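Local coordinates for cellulose biosynthesis protein BcsG (Salmonella typhimurium LT2, PDB 5OLT), which is required for cellulose biosynthesis and, through this zinc-binding extramembrane domain of the alkaline phosphatase family, probably transfers phosphoethanolamine to the polysaccharide, at residues V63-S68 and V262-H267; L69-V74 and N291-V296. All blocks are in the same frame, centred on the assembly; numbering follows the deposited sequence.

Interaction 1 (V63-S68 and V262-H267); sequences VINICS and VVVPEH. With ZN (zinc ion), chain B.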
# COMPACT_ATOMS: atom_id res chain seq x y z
N VAL A 63 -7.85 -5.29 -1.26
CA VAL A 63 -6.82 -4.26 -1.06
C VAL A 63 -7.50 -2.90 -1.14
O VAL A 63 -8.14 -2.56 -2.15
CB VAL A 63 -5.71 -4.38 -2.13
CG1 VAL A 63 -4.69 -3.26 -2.00
CG2 VAL A 63 -5.04 -5.73 -2.05
N ILE A 64 -7.39 -2.13 -0.05
CA ILE A 64 -8.08 -0.85 0.10
C ILE A 64 -6.99 0.23 -0.02
O ILE A 64 -6.18 0.41 0.91
CB ILE A 64 -8.81 -0.80 1.47
CG1 ILE A 64 -9.89 -1.89 1.53
CG2 ILE A 64 -9.39 0.59 1.73
CD1 ILE A 64 -10.62 -1.96 2.85
N ASN A 65 -6.94 0.92 -1.17
CA ASN A 65 -5.86 1.83 -1.50
C ASN A 65 -6.41 3.26 -1.40
O ASN A 65 -7.30 3.65 -2.15
CB ASN A 65 -5.39 1.47 -2.93
CG ASN A 65 -4.22 2.29 -3.40
OD1 ASN A 65 -3.22 2.49 -2.67
ND2 ASN A 65 -4.31 2.73 -4.64
N ILE A 66 -5.92 3.99 -0.41
CA ILE A 66 -6.54 5.26 -0.01
C ILE A 66 -5.69 6.44 -0.41
O ILE A 66 -4.53 6.55 0.01
CB ILE A 66 -6.76 5.30 1.53
CG1 ILE A 66 -7.64 4.12 1.98
CG2 ILE A 66 -7.34 6.66 1.97
CD1 ILE A 66 -7.70 3.93 3.48
N CYS A 67 -6.27 7.34 -1.20
CA CYS A 67 -5.56 8.57 -1.59
C CYS A 67 -5.40 9.49 -0.37
O CYS A 67 -6.33 9.63 0.42
CB CYS A 67 -6.36 9.26 -2.71
SG CYS A 67 -5.63 10.80 -3.37
N SER A 68 -4.23 10.16 -0.27
CA SER A 68 -4.09 11.32 0.61
C SER A 68 -4.25 11.00 2.11
O SER A 68 -4.99 11.69 2.82
CB SER A 68 -5.04 12.46 0.19
OG SER A 68 -4.74 12.87 -1.14
N VAL A 262 -6.17 -5.70 3.22
CA VAL A 262 -4.94 -4.91 3.27
C VAL A 262 -5.32 -3.46 3.04
O VAL A 262 -5.94 -3.16 2.01
CB VAL A 262 -3.93 -5.34 2.19
CG1 VAL A 262 -2.68 -4.45 2.28
CG2 VAL A 262 -3.60 -6.82 2.37
N VAL A 263 -4.99 -2.59 3.99
CA VAL A 263 -5.22 -1.17 3.82
C VAL A 263 -3.86 -0.56 3.53
O VAL A 263 -2.94 -0.71 4.35
CB VAL A 263 -5.81 -0.55 5.11
CG1 VAL A 263 -5.83 0.99 4.99
CG2 VAL A 263 -7.19 -1.10 5.31
N VAL A 264 -3.70 0.14 2.40
CA VAL A 264 -2.39 0.73 2.06
C VAL A 264 -2.63 2.03 1.32
O VAL A 264 -3.16 2.06 0.19
CB VAL A 264 -1.53 -0.25 1.24
CG1 VAL A 264 -2.33 -0.87 0.11
CG2 VAL A 264 -0.20 0.35 0.77
N PRO A 265 -2.35 3.13 1.99
CA PRO A 265 -2.55 4.44 1.33
C PRO A 265 -1.57 4.64 0.19
O PRO A 265 -0.48 4.06 0.16
CB PRO A 265 -2.27 5.45 2.44
CG PRO A 265 -2.50 4.67 3.70
CD PRO A 265 -1.99 3.28 3.42
N GLU A 266 -2.00 5.47 -0.76
CA GLU A 266 -1.14 5.82 -1.90
C GLU A 266 0.01 6.73 -1.51
O GLU A 266 1.12 6.61 -2.06
CB GLU A 266 -1.94 6.65 -2.90
CG GLU A 266 -3.17 6.03 -3.56
CD GLU A 266 -3.91 7.10 -4.33
OE1 GLU A 266 -3.41 8.24 -4.36
OE2 GLU A 266 -4.99 6.81 -4.88
N HIS A 267 -0.28 7.71 -0.65
CA HIS A 267 0.62 8.84 -0.31
C HIS A 267 -0.21 9.75 0.58
O HIS A 267 -1.46 9.65 0.59
CB HIS A 267 1.02 9.67 -1.60
CG HIS A 267 -0.16 10.25 -2.32
ND1 HIS A 267 -0.81 11.39 -1.89
CD2 HIS A 267 -0.87 9.78 -3.38
CE1 HIS A 267 -1.89 11.59 -2.64
NE2 HIS A 267 -1.94 10.65 -3.57
ZN ZN B . -3.75 10.12 -4.48
O HOH W 1 -3.85 12.46 -5.36

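Interaction 2 (L69-V74 and N291-V296); sequences LSWSDV and NVPAGV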
# COMPACT_ATOMS: atom_id res chain seq x y z
N LEU A 69 -3.49 10.00 2.58
CA LEU A 69 -3.51 9.56 3.97
C LEU A 69 -2.11 9.12 4.35
O LEU A 69 -1.67 8.03 3.95
CB LEU A 69 -4.53 8.41 4.14
CG LEU A 69 -4.57 7.84 5.57
CD1 LEU A 69 -4.99 8.90 6.56
CD2 LEU A 69 -5.56 6.67 5.58
N SER A 70 -1.43 9.92 5.17
CA SER A 70 -0.14 9.52 5.78
C SER A 70 -0.24 9.55 7.30
O SER A 70 -1.20 10.10 7.86
CB SER A 70 0.97 10.47 5.34
OG SER A 70 0.73 11.77 5.91
N TRP A 71 0.76 8.99 7.97
CA TRP A 71 0.78 9.12 9.43
C TRP A 71 0.80 10.57 9.87
O TRP A 71 0.14 10.90 10.86
CB TRP A 71 1.96 8.39 10.06
CG TRP A 71 1.77 6.89 10.15
CD1 TRP A 71 2.59 5.92 9.59
CD2 TRP A 71 0.79 6.17 10.93
NE1 TRP A 71 2.16 4.66 9.94
CE2 TRP A 71 1.05 4.77 10.75
CE3 TRP A 71 -0.29 6.56 11.73
CZ2 TRP A 71 0.27 3.77 11.37
CZ3 TRP A 71 -1.10 5.56 12.30
CH2 TRP A 71 -0.81 4.18 12.12
N SER A 72 1.55 11.44 9.16
CA SER A 72 1.56 12.85 9.49
C SER A 72 0.15 13.46 9.42
O SER A 72 -0.23 14.28 10.25
CB SER A 72 2.49 13.56 8.52
OG SER A 72 2.54 14.93 8.82
N ASP A 73 -0.62 13.05 8.41
CA ASP A 73 -1.98 13.56 8.30
C ASP A 73 -2.85 13.08 9.47
O ASP A 73 -3.63 13.86 10.00
CB ASP A 73 -2.67 13.08 7.02
CG ASP A 73 -1.96 13.48 5.73
OD1 ASP A 73 -1.27 14.53 5.67
OD2 ASP A 73 -2.17 12.72 4.74
N VAL A 74 -2.68 11.81 9.85
CA VAL A 74 -3.46 11.25 10.98
C VAL A 74 -3.14 12.05 12.26
O VAL A 74 -4.05 12.43 13.02
CB VAL A 74 -3.21 9.76 11.17
CG1 VAL A 74 -3.99 9.24 12.39
CG2 VAL A 74 -3.61 8.99 9.92
N ASN A 291 5.34 8.39 4.44
CA ASN A 291 5.25 7.38 5.52
C ASN A 291 3.76 7.19 5.86
O ASN A 291 3.15 8.06 6.48
CB ASN A 291 6.02 7.86 6.72
CG ASN A 291 5.92 6.90 7.87
OD1 ASN A 291 5.75 5.70 7.64
ND2 ASN A 291 5.97 7.42 9.11
N VAL A 292 3.18 6.07 5.39
CA VAL A 292 1.73 5.89 5.40
C VAL A 292 1.30 4.72 6.28
O VAL A 292 2.05 3.75 6.42
CB VAL A 292 1.19 5.70 3.96
CG1 VAL A 292 1.49 6.93 3.08
CG2 VAL A 292 1.71 4.43 3.28
N PRO A 293 0.08 4.80 6.85
CA PRO A 293 -0.41 3.70 7.71
C PRO A 293 -0.96 2.53 6.93
O PRO A 293 -2.12 2.53 6.52
CB PRO A 293 -1.53 4.38 8.52
CG PRO A 293 -2.06 5.47 7.62
CD PRO A 293 -0.79 6.01 6.93
N ALA A 294 -0.15 1.50 6.77
CA ALA A 294 -0.59 0.30 6.12
C ALA A 294 -0.91 -0.76 7.17
O ALA A 294 -0.19 -0.91 8.17
CB ALA A 294 0.50 -0.19 5.18
N GLY A 295 -1.99 -1.50 6.95
CA GLY A 295 -2.43 -2.50 7.91
C GLY A 295 -3.01 -3.71 7.23
O GLY A 295 -3.49 -3.64 6.08
N VAL A 296 -3.02 -4.82 7.95
CA VAL A 296 -3.60 -6.06 7.44
C VAL A 296 -4.50 -6.62 8.52
O VAL A 296 -4.14 -6.59 9.70
CB VAL A 296 -2.49 -7.09 7.10
CG1 VAL A 296 -3.08 -8.38 6.51
CG2 VAL A 296 -1.47 -6.49 6.11
O HOH W 2 4.05 3.51 8.13
O HOH W 3 3.73 10.51 7.52

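Interaction 1 (V63-S68 and V262-H267)
The imidazole of H267 carries the backbone N of S68 over one face, 4.0 Å from ND1, while C67 SG comes in obliquely, on a line 63° off the ring normal. S68 OG sits near the ring atom CE1, and NE2 binds zinc at 2.1 Å. The second flat group is the E266 carboxylate: OE1 holds the same zinc at 1.9 Å, whereas OE2 lies beside C67 CB and takes a hydrogen bond from N215 outside the two segments. The N65 side chain crosses that of E266 at about a right angle, packing on E266 CG. With C67 SG anti to its backbone N (chi1 -179°), the sulfur meets zinc at 2.3 Å; S102 and a water at 2.5 Å bind the metal as well.

Behind the site run two parallel strands, 63-66 and 262-265, central in the seven-stranded sheet of this alkaline phosphatase-like domain. V262 O accepts from I64 N at 2.7 Å, the donor nearly in line with the C=O bond. I64 O then takes V264 N at 2.9 Å, and I66 O takes E266 N, which stands above the carbonyl plane; the rung between I66 N and V264 O is weak. On one face of the sheet V63 CG1 meets V264 CG1 and on the other I66 CD1 meets V263 CG1, with helix 102-110 packing over the V63 and V264 side.

Both segments thus lead to one metal, which C67, E266 and H267 supply with sulfur, carboxylate oxygen and imidazole nitrogen. N215 acts from the second shell, fixing the carboxylate oxygen that is not bound to zinc. Such a zinc site is consistent with a metal-dependent transferase.

Interaction 2 (L69-V74 and N291-V296)
A capping box, formed by S70 and D73, starts helix 71-76, and this helix start docks through W71 on N291, V292 and P293 of segment 291-296. D73 N donates to S70 OG at 3.1 Å, and S70 N returns a bond to D73 OD2, which it meets from above the carboxylate plane. Just inside the helix, W71 N donates to N291 O at 3.0 Å, in the plane of the carbonyl; the same oxygen accepts from a water that also receives S72 N.

W71 CG is anti to the carbonyl carbon, and chi2 (121°) turns one indole face to P293, whose CB stands 3.5 Å from the centroid of the six-membered ring, only 15° off its normal, a CH-pi contact. The N291 amide group lies at the indole edge near CD1, its plane turned 54° from the ring. A second water takes a weak bond from NE1 and lies 2.6 Å from V292 O, to which it can donate. Outside the segments, NE1 also bonds weakly to F92 O, and W85 meets the indole. L69 CG packs on P293 CG, while L69 O, buried without a polar partner, lies 3.5 Å from V292 CG1.

In the fold
Interactions 1 and 2 are continuous in sequence: L69 follows S68 directly, so the loop leaving the zinc site runs straight into the capped helix 71-76. Their centres lie about 9 Å apart, and the L69 side chain is about 9 Å from the zinc. Strands 259-265 and 291-299 are antiparallel neighbours, joined where V263 N probably bonds to G295 O at 2.8 Å. Nearer the metal, L69 N probably donates to H267 O at 2.9 Å, and P265 CD packs against P293 O at 3.2 Å. D73 accepts from G269 N and L271 N, so the capping aspartate of interaction 2 also holds the loop just beyond the zinc ligand H267.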